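Local coordinates for protein haloacid dehalogenase-like hydrolase (Klebsiella pneumoniae subsp. pneumoniae, PDB 3PGV) that probably acts as a magnesium-dependent phosphatase of the Cof family within the haloacid dehalogenase superfamily, and holds a calcium ion at its metal site in this crystal, at residues G86-D91 and I97-L102; R63-I66 and I71-N74; R78-T83 and K219-T224. All blocks are in the same frame, centred on the assembly; numbering follows the deposited sequence. Where two conformers were deposited one is given.

Interaction 1 of 3, residues G86-D91 and I97-L102; sequences GARVHD and IFAHNL
The antiparallel hairpin of strands 88-90 and 96-99, at one margin of the larger sheet, joins Ala87 to His100 and Val89 to Ile97 through backbone bonds. His100 N donates to Ala87 O (2.7 Å, N-H...O 165°), and Ile97 N reaches Val89 O at 2.7 Å along a more bent path. Arg88 and Ala99 form a non-hydrogen-bonded pair between them, and on that face the arginine chain bends at CG (chi2 -74°), which brings the guanidinium over the Ala99 methyl, with NH1 3.4 Å from CB. Its edge meets the Asn101 amide: NH1 donates to OD1 at 2.6 Å, NH2 adds a weak bond to the same oxygen, and the two planes stand 65° apart. The opposite face carries Val89 and Phe98. Val89 CB lies over the Phe98 ring face, 4.0 Å from the centroid, a CH-pi contact, while CG2 comes within 3.3 Å of CZ. Gly86 O lies at the edge of this ring, 3.4 Å from CE1. Val217, Ala216 and Met220 of helix 210-220 pack against this apolar side. Ala87 and Arg88 both face Thr83 of the adjoining strand, forming a classic beta bulge at the start of the hairpin.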
ATOM      1  N   GLY A  86      -1.119   5.349  -0.119  1.00 28.81           N
ATOM      2  CA  GLY A  86      -1.833   6.533   0.355  1.00 28.12           C
ATOM      3  C   GLY A  86      -1.601   7.791  -0.453  1.00 32.02           C
ATOM      4  O   GLY A  86      -2.192   8.821  -0.157  1.00 32.77           O
ATOM      5  N   ALA A  87      -0.738   7.733  -1.481  1.00 28.89           N
ATOM      6  CA  ALA A  87      -0.483   8.908  -2.324  1.00 28.09           C
ATOM      7  C   ALA A  87      -1.686   9.199  -3.223  1.00 34.26           C
ATOM      8  O   ALA A  87      -1.864  10.330  -3.661  1.00 35.92           O
ATOM      9  CB  ALA A  87       0.767   8.696  -3.158  1.00 27.83           C
ATOM     10  N   ARG A  88      -2.544   8.179  -3.457  1.00 29.29           N
ATOM     11  CA  ARG A  88      -3.731   8.325  -4.288  1.00 29.54           C
ATOM     12  C   ARG A  88      -4.954   7.724  -3.595  1.00 33.85           C
ATOM     13  O   ARG A  88      -4.849   6.694  -2.925  1.00 33.69           O
ATOM     14  CB  ARG A  88      -3.531   7.611  -5.657  1.00 31.93           C
ATOM     15  CG  ARG A  88      -2.403   8.166  -6.541  1.00 39.33           C
ATOM     16  CD  ARG A  88      -2.770   9.485  -7.164  1.00 46.26           C
ATOM     17  NE  ARG A  88      -1.828   9.886  -8.215  1.00 49.61           N
ATOM     18  CZ  ARG A  88      -0.695  10.549  -7.986  1.00 61.72           C
ATOM     19  NH1 ARG A  88      -0.325  10.836  -6.741  1.00 44.39           N
ATOM     20  NH2 ARG A  88       0.090  10.901  -8.994  1.00 46.10           N
ATOM     21  N   VAL A  89      -6.121   8.317  -3.822  1.00 28.98           N
ATOM     22  CA  VAL A  89      -7.402   7.739  -3.432  1.00 28.95           C
ATOM     23  C   VAL A  89      -8.377   7.870  -4.603  1.00 34.00           C
ATOM     24  O   VAL A  89      -8.437   8.925  -5.244  1.00 33.79           O
ATOM     25  CB  VAL A  89      -7.980   8.340  -2.113  1.00 33.06           C
ATOM     26  CG1 VAL A  89      -9.480   8.082  -1.998  1.00 33.76           C
ATOM     27  CG2 VAL A  89      -7.253   7.791  -0.898  1.00 32.46           C
ATOM     28  N   HIS A  90      -9.072   6.779  -4.934  1.00 31.29           N
ATOM     29  CA  HIS A  90     -10.102   6.783  -5.959  1.00 32.08           C
ATOM     30  C   HIS A  90     -11.397   6.338  -5.350  1.00 39.44           C
ATOM     31  O   HIS A  90     -11.391   5.499  -4.455  1.00 40.82           O
ATOM     32  CB  HIS A  90      -9.730   5.842  -7.107  1.00 32.16           C
ATOM     33  CG  HIS A  90      -8.643   6.353  -7.997  1.00 34.37           C
ATOM     34  ND1 HIS A  90      -7.323   6.358  -7.588  1.00 34.65           N
ATOM     35  CD2 HIS A  90      -8.699   6.722  -9.301  1.00 36.72           C
ATOM     36  CE1 HIS A  90      -6.622   6.782  -8.631  1.00 34.14           C
ATOM     37  NE2 HIS A  90      -7.405   7.014  -9.685  1.00 35.71           N
ATOM     38  N   ASP A  91     -12.517   6.872  -5.828  1.00 37.75           N
ATOM     39  CA  ASP A  91     -13.820   6.393  -5.388  1.00 38.57           C
ATOM     40  C   ASP A  91     -14.209   5.152  -6.206  1.00 42.36           C
ATOM     41  O   ASP A  91     -13.452   4.742  -7.092  1.00 41.45           O
ATOM     42  CB  ASP A  91     -14.901   7.508  -5.485  1.00 41.63           C
ATOM     43  CG  ASP A  91     -15.186   8.032  -6.893  1.00 51.86           C
ATOM     44  OD1 ASP A  91     -14.794   7.354  -7.875  1.00 52.14           O
ATOM     45  OD2 ASP A  91     -15.879   9.067  -7.011  1.00 56.95           O
ATOM     46  N   ILE A  97      -9.801  11.106  -6.128  1.00 34.11           N
ATOM     47  CA  ILE A  97     -10.182  12.114  -5.134  1.00 33.24           C
ATOM     48  C   ILE A  97      -9.003  13.029  -4.816  1.00 36.45           C
ATOM     49  O   ILE A  97      -9.160  14.250  -4.812  1.00 36.90           O
ATOM     50  CB  ILE A  97     -10.787  11.469  -3.866  1.00 36.07           C
ATOM     51  CG1 ILE A  97     -12.043  10.597  -4.218  1.00 36.76           C
ATOM     52  CG2 ILE A  97     -11.111  12.546  -2.795  1.00 36.46           C
ATOM     53  CD1 ILE A  97     -13.148  11.318  -5.063  1.00 35.92           C
ATOM     54  N   PHE A  98      -7.810  12.444  -4.583  1.00 31.42           N
ATOM     55  CA  PHE A  98      -6.615  13.236  -4.336  1.00 30.19           C
ATOM     56  C   PHE A  98      -5.344  12.571  -4.839  1.00 35.00           C
ATOM     57  O   PHE A  98      -5.312  11.371  -5.055  1.00 34.43           O
ATOM     58  CB  PHE A  98      -6.486  13.642  -2.842  1.00 30.74           C
ATOM     59  CG  PHE A  98      -6.256  12.510  -1.857  1.00 31.16           C
ATOM     60  CD1 PHE A  98      -5.037  11.830  -1.824  1.00 33.62           C
ATOM     61  CD2 PHE A  98      -7.170  12.257  -0.842  1.00 33.52           C
ATOM     62  CE1 PHE A  98      -4.784  10.849  -0.854  1.00 34.52           C
ATOM     63  CE2 PHE A  98      -6.912  11.291   0.134  1.00 36.69           C
ATOM     64  CZ  PHE A  98      -5.721  10.582   0.112  1.00 34.43           C
ATOM     65  N   ALA A  99      -4.305  13.374  -5.045  1.00 32.89           N
ATOM     66  CA  ALA A  99      -2.990  12.923  -5.445  1.00 31.62           C
ATOM     67  C   ALA A  99      -1.973  13.677  -4.605  1.00 36.22           C
ATOM     68  O   ALA A  99      -1.835  14.901  -4.750  1.00 35.05           O
ATOM     69  CB  ALA A  99      -2.765  13.207  -6.924  1.00 32.10           C
ATOM     70  N   HIS A 100      -1.387  12.998  -3.628  1.00 33.43           N
ATOM     71  CA  HIS A 100      -0.406  13.618  -2.749  1.00 33.35           C
ATOM     72  C   HIS A 100       0.990  13.159  -3.119  1.00 34.39           C
ATOM     73  O   HIS A 100       1.386  12.042  -2.807  1.00 33.12           O
ATOM     74  CB  HIS A 100      -0.737  13.347  -1.278  1.00 34.53           C
ATOM     75  CG  HIS A 100      -2.051  13.932  -0.846  1.00 39.03           C
ATOM     76  ND1 HIS A 100      -2.765  13.398   0.216  1.00 41.08           N
ATOM     77  CD2 HIS A 100      -2.766  14.954  -1.383  1.00 41.98           C
ATOM     78  CE1 HIS A 100      -3.849  14.153   0.335  1.00 41.35           C
ATOM     79  NE2 HIS A 100      -3.887  15.110  -0.599  1.00 42.11           N
ATOM     80  N   ASN A 101       1.692  13.987  -3.882  1.00 30.56           N
ATOM     81  CA  ASN A 101       2.966  13.627  -4.478  1.00 29.72           C
ATOM     82  C   ASN A 101       4.163  14.057  -3.666  1.00 30.38           C
ATOM     83  O   ASN A 101       4.041  14.865  -2.755  1.00 27.84           O
ATOM     84  CB  ASN A 101       3.049  14.200  -5.908  1.00 31.21           C
ATOM     85  CG  ASN A 101       1.997  13.661  -6.815  1.00 39.78           C
ATOM     86  OD1 ASN A 101       1.725  12.463  -6.842  1.00 38.43           O
ATOM     87  ND2 ASN A 101       1.390  14.530  -7.590  1.00 35.23           N
ATOM     88  N   LEU A 102       5.337  13.511  -4.007  1.00 28.99           N
ATOM     89  CA  LEU A 102       6.617  13.896  -3.403  1.00 28.36           C
ATOM     90  C   LEU A 102       6.987  15.311  -3.818  1.00 33.55           C
ATOM     91  O   LEU A 102       6.718  15.703  -4.971  1.00 34.85           O
ATOM     92  CB  LEU A 102       7.711  12.931  -3.875  1.00 27.21           C
ATOM     93  CG  LEU A 102       7.820  11.628  -3.108  1.00 29.69           C
ATOM     94  CD1 LEU A 102       8.420  10.528  -3.989  1.00 29.43           C
ATOM     95  CD2 LEU A 102       8.654  11.817  -1.819  1.00 25.86           C
TER

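Interaction 2 of 3, residues R63-I66 and I71-N74; sequences RHYI and IRDN
Tyr65 and Arg72 make the main contact, a cation-pi stack in which the guanidinium lies nearly flat over one face of the phenol ring. The planes differ by 12°, and Arg72 CZ stands 3.7 Å from the Tyr65 ring centroid, 27° off the normal. Arg72 CG sits between its own backbone N and carbonyl carbon (chi1 44°), and from there the chain runs extended to NE, crossing the tyrosine side chain at about a right angle while its guanidinium lies flat on the ring. The deposited model has a second conformer of this arginine, so the stack describes one of its states.

Hydrogen bonding ties the same guanidinium to the backbone of its partner. Arg72 NH2 donates to Tyr65 O at 3.2 Å, approaching from above the carbonyl plane, and NE adds a weak bond to that oxygen. In this conformer, stack and bonds together would favour the flat orientation.

The apolar contribution is small: the Ile71 CD1 methyl lies over one face of the Arg63 guanidinium, 3.4 Å from NH1. The polar end of Arg63 is engaged by a salt bridge from NH2 to Asp29, a calcium ligand, and by a bond from NH1 to Asp67 O.

The contact thus bridges the loop after strand 56-60 and helix 69-75. Tyr65 also packs on Met81 and Thr83 of strand 80-83 and stacks with His90 of strand 88-90.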
ATOM      1  N   ARG A  63       0.393  -0.939  -4.518  1.00 29.30           N
ATOM      2  CA  ARG A  63       0.246  -1.038  -5.967  1.00 30.12           C
ATOM      3  C   ARG A  63      -0.223   0.260  -6.589  1.00 33.37           C
ATOM      4  O   ARG A  63      -0.899   1.051  -5.933  1.00 31.36           O
ATOM      5  CB  ARG A  63      -0.740  -2.143  -6.336  1.00 31.57           C
ATOM      6  CG  ARG A  63      -0.276  -3.565  -6.047  1.00 39.22           C
ATOM      7  CD  ARG A  63      -1.219  -4.509  -6.740  1.00 44.21           C
ATOM      8  NE  ARG A  63      -1.055  -5.896  -6.333  1.00 51.60           N
ATOM      9  CZ  ARG A  63      -1.675  -6.911  -6.930  1.00 65.86           C
ATOM     10  NH1 ARG A  63      -2.467  -6.691  -7.973  1.00 45.90           N
ATOM     11  NH2 ARG A  63      -1.491  -8.156  -6.501  1.00 61.27           N
ATOM     12  N   HIS A  64       0.069   0.450  -7.892  1.00 30.56           N
ATOM     13  CA  HIS A  64      -0.480   1.566  -8.661  1.00 30.07           C
ATOM     14  C   HIS A  64      -1.955   1.239  -8.936  1.00 34.05           C
ATOM     15  O   HIS A  64      -2.315   0.058  -9.008  1.00 35.57           O
ATOM     16  CB  HIS A  64       0.271   1.698  -9.993  1.00 30.81           C
ATOM     17  CG  HIS A  64      -0.033   2.953 -10.748  1.00 33.59           C
ATOM     18  ND1 HIS A  64      -1.213   3.102 -11.447  1.00 35.75           N
ATOM     19  CD2 HIS A  64       0.746   4.039 -10.967  1.00 34.31           C
ATOM     20  CE1 HIS A  64      -1.143   4.293 -12.019  1.00 35.45           C
ATOM     21  NE2 HIS A  64       0.025   4.888 -11.767  1.00 35.03           N
ATOM     22  N   TYR A  65      -2.793   2.258  -9.100  1.00 28.57           N
ATOM     23  CA  TYR A  65      -4.222   2.068  -9.361  1.00 29.99           C
ATOM     24  C   TYR A  65      -4.487   1.183 -10.603  1.00 36.71           C
ATOM     25  O   TYR A  65      -5.331   0.292 -10.548  1.00 37.86           O
ATOM     26  CB  TYR A  65      -4.943   3.420  -9.474  1.00 31.30           C
ATOM     27  CG  TYR A  65      -6.446   3.292  -9.525  1.00 34.10           C
ATOM     28  CD1 TYR A  65      -7.172   2.913  -8.398  1.00 35.85           C
ATOM     29  CD2 TYR A  65      -7.157   3.624 -10.677  1.00 35.54           C
ATOM     30  CE1 TYR A  65      -8.557   2.761  -8.445  1.00 37.24           C
ATOM     31  CE2 TYR A  65      -8.545   3.489 -10.734  1.00 37.57           C
ATOM     32  CZ  TYR A  65      -9.243   3.063  -9.610  1.00 45.53           C
ATOM     33  OH  TYR A  65     -10.612   2.951  -9.648  1.00 47.98           O
ATOM     34  N   ILE A  66      -3.699   1.363 -11.674  1.00 33.50           N
ATOM     35  CA  ILE A  66      -3.832   0.553 -12.886  1.00 34.11           C
ATOM     36  C   ILE A  66      -3.586  -0.923 -12.577  1.00 40.29           C
ATOM     37  O   ILE A  66      -4.247  -1.797 -13.150  1.00 39.64           O
ATOM     38  CB  ILE A  66      -2.891   1.081 -14.011  1.00 36.47           C
ATOM     39  CG1 ILE A  66      -3.282   2.517 -14.424  1.00 36.12           C
ATOM     40  CG2 ILE A  66      -2.887   0.125 -15.237  1.00 36.20           C
ATOM     41  CD1 ILE A  66      -2.228   3.233 -15.288  1.00 39.75           C
ATOM     42  N   ILE A  71      -8.463  -6.698  -9.509  1.00 46.61           N
ATOM     43  CA  ILE A  71      -8.950  -6.870  -8.143  1.00 46.69           C
ATOM     44  C   ILE A  71     -10.247  -6.091  -7.926  1.00 51.59           C
ATOM     45  O   ILE A  71     -11.235  -6.676  -7.469  1.00 52.72           O
ATOM     46  CB  ILE A  71      -7.863  -6.524  -7.095  1.00 48.79           C
ATOM     47  CG1 ILE A  71      -6.716  -7.575  -7.137  1.00 48.82           C
ATOM     48  CG2 ILE A  71      -8.478  -6.429  -5.678  1.00 49.55           C
ATOM     49  CD1 ILE A  71      -5.526  -7.179  -6.469  1.00 53.13           C
ATOM     50  N   ARG A  72     -10.255  -4.770  -8.292  1.00 46.96           N
ATOM     51  CA  ARG A  72     -11.460  -3.969  -8.130  0.50 47.68           C
ATOM     52  C   ARG A  72     -12.642  -4.464  -8.975  1.00 53.04           C
ATOM     53  O   ARG A  72     -13.770  -4.439  -8.489  1.00 53.43           O
ATOM     54  CB  ARG A  72     -11.195  -2.445  -8.275  0.50 47.12           C
ATOM     55  CG  ARG A  72     -10.289  -2.050  -9.435  0.50 53.71           C
ATOM     56  CD  ARG A  72      -9.735  -0.637  -9.251  0.50 51.07           C
ATOM     57  NE  ARG A  72      -8.706  -0.309 -10.243  0.50 46.20           N
ATOM     58  CZ  ARG A  72      -8.966   0.224 -11.436  0.50 50.48           C
ATOM     59  NH1 ARG A  72     -10.220   0.502 -11.789  0.50 24.72           N
ATOM     60  NH2 ARG A  72      -7.974   0.494 -12.283  0.50 23.13           N
ATOM     61  N   ASP A  73     -12.380  -5.027 -10.173  1.00 50.76           N
ATOM     62  CA  ASP A  73     -13.431  -5.612 -11.026  1.00 53.37           C
ATOM     63  C   ASP A  73     -14.017  -6.907 -10.410  1.00 58.64           C
ATOM     64  O   ASP A  73     -15.094  -7.345 -10.812  1.00 61.35           O
ATOM     65  CB  ASP A  73     -12.883  -5.904 -12.451  1.00 56.43           C
ATOM     66  CG  ASP A  73     -12.539  -4.665 -13.279  1.00 71.22           C
ATOM     67  OD1 ASP A  73     -13.044  -3.557 -12.942  1.00 73.24           O
ATOM     68  OD2 ASP A  73     -11.813  -4.811 -14.293  1.00 74.95           O
ATOM     69  N   ASN A  74     -13.304  -7.513  -9.441  1.00 52.82           N
ATOM     70  CA  ASN A  74     -13.742  -8.760  -8.818  1.00 51.89           C
ATOM     71  C   ASN A  74     -14.203  -8.614  -7.354  1.00 51.59           C
ATOM     72  O   ASN A  74     -14.675  -9.591  -6.774  1.00 51.65           O
ATOM     73  CB  ASN A  74     -12.661  -9.834  -8.945  1.00 52.55           C
ATOM     74  CG  ASN A  74     -12.517 -10.372 -10.343  1.00 72.49           C
ATOM     75  OD1 ASN A  74     -13.484 -10.828 -10.968  1.00 75.11           O
ATOM     76  ND2 ASN A  74     -11.306 -10.376 -10.846  1.00 58.19           N
TER

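Interaction 3 of 3, residues R78-T83 and K219-T224; sequences RSYMIT and KMLGYT. With EDO (1,2-ethanediol), chain K.
Tyr80, on strand 80-83, meets Met220 and Leu221 at the C-terminal end of helix 210-220, and these three residues carry the whole contact. The closer-packed part lies round the outer half of the phenol ring. Leu221 approaches at the ring edge, near its plane, with CD2 3.7 Å from Tyr80 CE2; the leucine and tyrosine side chains run alongside one another, pointing opposite ways. The selenium of Met220, a selenomethionine in this crystal, comes in obliquely: SE is 4.3 Å from the Tyr80 ring centroid and 34° off the normal, a Met-aromatic contact, with CE1 its nearest ring atom at 3.8 Å. The extended Met220 chain (chi2 172°) sets SE beside the ring and turns its terminal methyl away from Tyr80, toward Ile97.

The other side is looser. Over one ring face lies a 1,2-ethanediol molecule, probably from the crystallisation liquor, its O1 3.5 Å above the plane and over the centre. Its second hydroxyl, O2, makes a weak bond to Arg78 O at 3.4 Å. No hydrogen bond links the two protein segments, and just 153 Å² of surface is buried between them, because only three side chains meet.

Gly222, with positive phi, ends the helix in a Schellman motif directly after the two contact residues. Tyr80 also touches Val217 one turn earlier in helix 210-220 and Val89 of the adjacent strand 88-90, while Leu221 reaches Asn56 of strand 56-60, so the helix end packs across neighbouring strands of the larger sheet.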
ATOM      1  N   ARG A  78     -18.883  -1.674  -3.988  1.00 53.71           N
ATOM      2  CA  ARG A  78     -18.377  -0.327  -4.244  1.00 52.63           C
ATOM      3  C   ARG A  78     -17.541   0.075  -3.042  1.00 55.47           C
ATOM      4  O   ARG A  78     -18.014  -0.035  -1.901  1.00 56.85           O
ATOM      5  CB  ARG A  78     -19.554   0.683  -4.452  1.00 53.29           C
ATOM      6  CG  ARG A  78     -20.702   0.181  -5.364  1.00 64.10           C
ATOM      7  CD  ARG A  78     -20.627   0.693  -6.793  1.00 65.71           C
ATOM      8  NE  ARG A  78     -20.702   2.145  -6.852  1.00 59.49           N
ATOM      9  CZ  ARG A  78     -20.483   2.843  -7.952  1.00 69.74           C
ATOM     10  NH1 ARG A  78     -20.215   2.225  -9.093  1.00 52.85           N
ATOM     11  NH2 ARG A  78     -20.511   4.169  -7.920  1.00 58.35           N
ATOM     12  N   SER A  79     -16.286   0.483  -3.272  1.00 49.32           N
ATOM     13  CA  SER A  79     -15.371   0.813  -2.175  0.50 47.88           C
ATOM     14  C   SER A  79     -14.367   1.874  -2.575  1.00 50.74           C
ATOM     15  O   SER A  79     -14.049   2.011  -3.759  1.00 50.79           O
ATOM     16  CB  SER A  79     -14.630  -0.440  -1.709  0.50 50.51           C
ATOM     17  OG  SER A  79     -13.938  -1.053  -2.786  0.50 59.16           O
ATOM     18  N   TYR A  80     -13.810   2.595  -1.575  1.00 46.14           N
ATOM     19  CA  TYR A  80     -12.727   3.542  -1.811  1.00 43.55           C
ATOM     20  C   TYR A  80     -11.426   2.745  -1.976  1.00 45.05           C
ATOM     21  O   TYR A  80     -11.231   1.721  -1.297  1.00 43.54           O
ATOM     22  CB  TYR A  80     -12.593   4.526  -0.648  1.00 43.79           C
ATOM     23  CG  TYR A  80     -13.523   5.717  -0.747  1.00 46.62           C
ATOM     24  CD1 TYR A  80     -13.237   6.780  -1.597  1.00 48.39           C
ATOM     25  CD2 TYR A  80     -14.643   5.821   0.073  1.00 48.04           C
ATOM     26  CE1 TYR A  80     -14.083   7.883  -1.684  1.00 49.90           C
ATOM     27  CE2 TYR A  80     -15.480   6.932   0.016  1.00 49.72           C
ATOM     28  CZ  TYR A  80     -15.197   7.964  -0.866  1.00 57.26           C
ATOM     29  OH  TYR A  80     -16.023   9.066  -0.929  1.00 57.99           O
HETATM   30  N   MSE A  81     -10.566   3.178  -2.899  1.00 40.13           N
HETATM   31  CA  MSE A  81      -9.325   2.475  -3.193  1.00 38.53           C
HETATM   32  C   MSE A  81      -8.124   3.367  -2.888  1.00 40.80           C
HETATM   33  O   MSE A  81      -7.966   4.427  -3.507  1.00 40.90           O
HETATM   34  CB  MSE A  81      -9.314   2.030  -4.671  1.00 41.69           C
HETATM   35  CG  MSE A  81      -8.133   1.145  -5.041  1.00 49.46           C
HETATM   36 SE   MSE A  81      -8.155  -0.618  -4.162  0.75 58.33          SE
HETATM   37  CE  MSE A  81      -9.954  -1.182  -4.638  1.00 55.97           C
ATOM     38  N   ILE A  82      -7.301   2.963  -1.898  1.00 34.68           N
ATOM     39  CA  ILE A  82      -6.056   3.659  -1.556  1.00 31.01           C
ATOM     40  C   ILE A  82      -4.927   2.968  -2.297  1.00 33.62           C
ATOM     41  O   ILE A  82      -4.717   1.772  -2.098  1.00 33.42           O
ATOM     42  CB  ILE A  82      -5.813   3.634  -0.017  1.00 32.06           C
ATOM     43  CG1 ILE A  82      -6.892   4.418   0.741  1.00 32.57           C
ATOM     44  CG2 ILE A  82      -4.407   4.125   0.334  1.00 29.14           C
ATOM     45  CD1 ILE A  82      -6.835   4.227   2.249  1.00 33.49           C
ATOM     46  N   THR A  83      -4.227   3.693  -3.191  1.00 28.75           N
ATOM     47  CA  THR A  83      -3.091   3.113  -3.927  1.00 28.49           C
ATOM     48  C   THR A  83      -1.803   3.915  -3.689  1.00 32.19           C
ATOM     49  O   THR A  83      -1.842   4.948  -3.020  1.00 32.24           O
ATOM     50  CB  THR A  83      -3.419   2.953  -5.411  1.00 32.76           C
ATOM     51  OG1 THR A  83      -3.690   4.240  -5.979  1.00 28.72           O
ATOM     52  CG2 THR A  83      -4.581   1.984  -5.658  1.00 25.93           C
ATOM     53  N   LYS A 219     -13.171  10.038   6.969  1.00 43.33           N
ATOM     54  CA  LYS A 219     -13.830  11.338   7.046  1.00 44.22           C
ATOM     55  C   LYS A 219     -14.768  11.571   5.846  1.00 48.65           C
ATOM     56  O   LYS A 219     -15.878  12.062   6.037  1.00 51.35           O
ATOM     57  CB  LYS A 219     -12.800  12.465   7.185  1.00 45.74           C
ATOM     58  CG  LYS A 219     -12.123  12.487   8.559  1.00 51.08           C
ATOM     59  CD  LYS A 219     -10.991  13.493   8.633  1.00 54.81           C
ATOM     60  CE  LYS A 219     -10.351  13.489   9.999  1.00 67.62           C
ATOM     61  NZ  LYS A 219      -9.173  14.390  10.059  1.00 80.84           N
HETATM   62  N   MSE A 220     -14.358  11.131   4.618  1.00 41.13           N
HETATM   63  CA  MSE A 220     -15.235  11.221   3.427  1.00 39.85           C
HETATM   64  C   MSE A 220     -16.519  10.419   3.659  1.00 48.35           C
HETATM   65  O   MSE A 220     -17.582  10.798   3.159  1.00 50.00           O
HETATM   66  CB  MSE A 220     -14.528  10.674   2.176  1.00 39.34           C
HETATM   67  CG  MSE A 220     -13.299  11.427   1.797  1.00 43.20           C
HETATM   68 SE   MSE A 220     -12.344  10.518   0.387  0.75 47.63          SE
HETATM   69  CE  MSE A 220     -10.573  11.433   0.619  1.00 42.82           C
ATOM     70  N   LEU A 221     -16.406   9.272   4.382  1.00 44.67           N
ATOM     71  CA  LEU A 221     -17.534   8.388   4.668  1.00 44.95           C
ATOM     72  C   LEU A 221     -18.362   8.874   5.856  1.00 50.90           C
ATOM     73  O   LEU A 221     -19.403   8.285   6.163  1.00 51.79           O
ATOM     74  CB  LEU A 221     -17.037   6.950   4.920  1.00 43.40           C
ATOM     75  CG  LEU A 221     -16.530   6.199   3.699  1.00 45.55           C
ATOM     76  CD1 LEU A 221     -15.771   4.927   4.111  1.00 42.78           C
ATOM     77  CD2 LEU A 221     -17.696   5.858   2.731  1.00 47.24           C
ATOM     78  N   GLY A 222     -17.890   9.928   6.519  1.00 48.85           N
ATOM     79  CA  GLY A 222     -18.564  10.501   7.685  1.00 51.47           C
ATOM     80  C   GLY A 222     -18.195   9.816   8.990  1.00 57.83           C
ATOM     81  O   GLY A 222     -18.965   9.858   9.954  1.00 60.81           O
ATOM     82  N   TYR A 223     -16.998   9.199   9.037  1.00 52.35           N
ATOM     83  CA  TYR A 223     -16.512   8.478  10.218  1.00 51.98           C
ATOM     84  C   TYR A 223     -15.127   8.979  10.648  1.00 52.91           C
ATOM     85  O   TYR A 223     -14.592   9.911  10.050  1.00 50.64           O
ATOM     86  CB  TYR A 223     -16.469   6.950   9.941  1.00 52.54           C
ATOM     87  CG  TYR A 223     -17.826   6.353   9.645  1.00 56.86           C
ATOM     88  CD1 TYR A 223     -18.772   6.183  10.654  1.00 60.54           C
ATOM     89  CD2 TYR A 223     -18.166   5.947   8.357  1.00 57.78           C
ATOM     90  CE1 TYR A 223     -20.041   5.668  10.379  1.00 61.66           C
ATOM     91  CE2 TYR A 223     -19.423   5.406   8.074  1.00 60.44           C
ATOM     92  CZ  TYR A 223     -20.358   5.270   9.089  1.00 67.42           C
ATOM     93  OH  TYR A 223     -21.592   4.729   8.814  1.00 67.91           O
ATOM     94  N   THR A 224     -14.559   8.365  11.697  1.00 49.40           N
ATOM     95  CA  THR A 224     -13.217   8.689  12.179  1.00 48.11           C
ATOM     96  C   THR A 224     -12.374   7.409  12.198  1.00 51.27           C
ATOM     97  O   THR A 224     -12.894   6.328  11.907  1.00 50.46           O
ATOM     98  CB  THR A 224     -13.281   9.327  13.586  1.00 57.21           C
ATOM     99  OG1 THR A 224     -13.728   8.351  14.528  1.00 57.92           O
ATOM    100  CG2 THR A 224     -14.178  10.558  13.636  1.00 54.36           C
TER
HETATM  101  C1  EDO K 287     -17.313   4.205  -2.374  1.00 58.41           C
HETATM  102  O1  EDO K 287     -16.829   5.409  -2.975  1.00 58.14           O
HETATM  103  C2  EDO K 287     -18.800   4.345  -2.066  1.00 59.42           C
HETATM  104  O2  EDO K 287     -19.343   3.058  -1.727  1.00 69.15           O

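In the fold
From the N terminus, interaction 2 comes first, closing a short loop between the segment after strand 56-60 and helix 69-75. The chain then enters strand 80-83, where the wide loop of interaction 3 opens; it closes after 135 intervening residues, at the end of helix 210-220. Interaction 1, a tight hairpin, is nested inside that loop, whereas interaction 2 precedes both in series. Strands 80-83 and 88-90 are neighbours in the larger sheet, joining interactions 1 and 3 directly, and Ile97 also packs on Met220. Residues 63-66 adjoin both strands, so the three contacts connect the hairpin margin of that sheet with two helices.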